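Local coordinates for protein protoporphyrinogen oxidase (PDB 3LOV) that probably catalyses the FAD-dependent oxidation of coproporphyrinogen III to coproporphyrin III in heme b biosynthesis, at residues Gly199-Phe202 / Glu203-Leu207. Sequence-based numbering, arbitrary orientation.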
ATOM      1  N   GLY A 199       8.656  -9.578  29.001  1.00 27.76           N
ATOM      2  CA  GLY A 199       7.789  -9.160  30.137  1.00 27.07           C
ATOM      3  C   GLY A 199       7.317  -7.689  30.180  1.00 24.44           C
ATOM      4  O   GLY A 199       6.490  -7.324  31.003  1.00 21.34           O
ATOM      5  N   SER A 200       7.835  -6.842  29.307  1.00 26.54           N
ATOM      6  CA  SER A 200       7.344  -5.464  29.196  1.00 26.11           C
ATOM      7  C   SER A 200       7.544  -4.989  27.762  1.00 24.86           C
ATOM      8  O   SER A 200       8.442  -5.486  27.084  1.00 22.38           O
ATOM      9  CB  SER A 200       8.107  -4.550  30.198  1.00 26.79           C
ATOM     10  OG  SER A 200       9.457  -4.359  29.819  1.00 20.35           O
ATOM     11  N   LEU A 201       6.744  -4.017  27.300  1.00 21.79           N
ATOM     12  CA  LEU A 201       6.884  -3.511  25.939  1.00 20.39           C
ATOM     13  C   LEU A 201       8.242  -2.879  25.640  1.00 21.61           C
ATOM     14  O   LEU A 201       8.837  -3.126  24.565  1.00 24.13           O
ATOM     15  CB  LEU A 201       5.753  -2.521  25.594  1.00 18.58           C
ATOM     16  CG  LEU A 201       5.864  -1.976  24.144  1.00 22.08           C
ATOM     17  CD1 LEU A 201       5.861  -3.105  23.122  1.00 17.35           C
ATOM     18  CD2 LEU A 201       4.735  -0.977  23.828  1.00 21.80           C
ATOM     19  N   PHE A 202       8.725  -2.042  26.565  1.00 21.25           N
ATOM     20  CA  PHE A 202      10.051  -1.414  26.462  1.00 18.54           C
ATOM     21  C   PHE A 202      11.187  -2.440  26.272  1.00 19.11           C
ATOM     22  O   PHE A 202      12.026  -2.285  25.398  1.00 20.35           O
ATOM     23  CB  PHE A 202      10.288  -0.608  27.730  1.00 20.66           C
ATOM     24  CG  PHE A 202      11.628   0.062  27.821  1.00 22.70           C
ATOM     25  CD1 PHE A 202      11.985   1.059  26.927  1.00 27.48           C
ATOM     26  CD2 PHE A 202      12.500  -0.239  28.862  1.00 26.08           C
ATOM     27  CE1 PHE A 202      13.204   1.719  27.046  1.00 23.35           C
ATOM     28  CE2 PHE A 202      13.722   0.423  28.996  1.00 25.00           C
ATOM     29  CZ  PHE A 202      14.077   1.398  28.087  1.00 19.35           C
ATOM     30  N   GLU A 203      11.190  -3.505  27.062  1.00 22.93           N
ATOM     31  CA  GLU A 203      12.232  -4.544  26.912  1.00 25.10           C
ATOM     32  C   GLU A 203      11.966  -5.461  25.715  1.00 26.86           C
ATOM     33  O   GLU A 203      12.887  -6.064  25.157  1.00 27.84           O
ATOM     34  CB  GLU A 203      12.383  -5.353  28.195  1.00 22.84           C
ATOM     35  CG  GLU A 203      12.918  -4.531  29.413  1.00 21.60           C
ATOM     36  CD  GLU A 203      14.390  -4.104  29.358  1.00 24.61           C
ATOM     37  OE1 GLU A 203      15.111  -4.457  28.405  1.00 21.48           O
ATOM     38  OE2 GLU A 203      14.835  -3.409  30.311  1.00 24.14           O
ATOM     39  N   GLY A 204      10.719  -5.543  25.291  1.00 27.11           N
ATOM     40  CA  GLY A 204      10.406  -6.259  24.062  1.00 29.02           C
ATOM     41  C   GLY A 204      10.979  -5.550  22.849  1.00 29.40           C
ATOM     42  O   GLY A 204      11.597  -6.182  21.985  1.00 30.94           O
HETATM   43  N   MSE A 205      10.779  -4.239  22.771  1.00 28.48           N
HETATM   44  CA  MSE A 205      11.363  -3.454  21.664  1.00 28.87           C
HETATM   45  C   MSE A 205      12.882  -3.430  21.724  1.00 27.84           C
HETATM   46  O   MSE A 205      13.546  -3.282  20.694  1.00 26.40           O
HETATM   47  CB  MSE A 205      10.845  -2.017  21.647  1.00 27.17           C
HETATM   48  CG  MSE A 205       9.344  -1.887  21.550  1.00 29.45           C
HETATM   49 SE   MSE A 205       8.605  -2.943  20.085  0.75 33.96          SE
HETATM   50  CE  MSE A 205       9.472  -2.044  18.611  1.00 31.77           C
ATOM     51  N   ARG A 206      13.435  -3.544  22.925  1.00 28.94           N
ATOM     52  CA  ARG A 206      14.881  -3.600  23.071  1.00 29.48           C
ATOM     53  C   ARG A 206      15.488  -4.892  22.522  1.00 32.44           C
ATOM     54  O   ARG A 206      16.597  -4.845  22.012  1.00 33.88           O
ATOM     55  CB  ARG A 206      15.310  -3.341  24.520  1.00 30.23           C
ATOM     56  CG  ARG A 206      15.262  -1.846  24.872  1.00 27.40           C
ATOM     57  CD  ARG A 206      15.031  -1.612  26.331  1.00 33.57           C
ATOM     58  NE  ARG A 206      16.165  -1.917  27.217  1.00 33.81           N
ATOM     59  CZ  ARG A 206      17.190  -1.088  27.443  1.00 39.20           C
ATOM     60  NH1 ARG A 206      17.293   0.074  26.792  1.00 33.28           N
ATOM     61  NH2 ARG A 206      18.136  -1.425  28.317  1.00 31.81           N
ATOM     62  N   LEU A 207      14.780  -6.026  22.606  1.00 36.08           N
ATOM     63  CA  LEU A 207      15.205  -7.253  21.904  1.00 36.78           C
ATOM     64  C   LEU A 207      15.340  -7.023  20.391  1.00 41.22           C
ATOM     65  O   LEU A 207      16.161  -7.657  19.752  1.00 41.17           O
ATOM     66  CB  LEU A 207      14.190  -8.387  22.103  1.00 36.85           C
ATOM     67  CG  LEU A 207      13.994  -9.005  23.480  1.00 31.61           C
ATOM     68  CD1 LEU A 207      13.094 -10.169  23.305  1.00 22.47           C
ATOM     69  CD2 LEU A 207      15.342  -9.412  24.114  1.00 35.07           C
TER
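From Ser-200 to Arg-206 the chain winds into the short helix 201-207, with Gly-204 N bonded to Ser-200 O, Met-205 N to Leu-201 O (2.9 Å) and Arg-206 N to Phe-202 O. Gly-199, at positive phi, is the first residue past helix 189-198, and Ser-200 is the N-cap of the new one. Its OG sits between its own backbone N and carbonyl carbon, which turns it toward the Glu-203 amide; Glu-203 N reaches OG in a weak capping bond of 3.4 Å.

One turn on, Arg-206 lies across Phe-202. Its CD stands over the middle of the phenyl face, 3.6 Å from the ring centroid and 12° off the normal, a clear CH-pi contact. The chain then bends at chi3 (72°), and the guanidinium continues past the CE2 and CZ side of the ring, its plane tilted 17° from the phenyl, with NH1 3.7 Å from Phe-202 CZ. Arg-206 NE gives its hydrogen to Glu-203 OE1 at 3.0 Å in a salt bridge: the oxygen lies in the guanidinium plane but is met from above the carboxylate. NH1 is bonded to Thr-111 O. With an alanine in place of Arg-206, the Glu-203 carboxylate would probably lose this countercharge, Thr-111 O its NH1 donor, and the phenyl face its CH-pi partner.

On the other flank Leu-201 and selenomethionine Met-205 run side by side; Leu-201 CD1 lies 4.0 Å from Met-205 CG, and both residues touch Ile-109. Phe-202 packs on Leu-134 and Leu-135 of helix 124-135. Well away from the flavin, the helix thus buries Leu-201, Phe-202 and Met-205 against neighbouring elements, while the partly exposed Glu-203 and Arg-206 form an internal charge pair that steadies the guanidinium beside Phe-202, and NH1 to Thr-111 O makes the outward polar link.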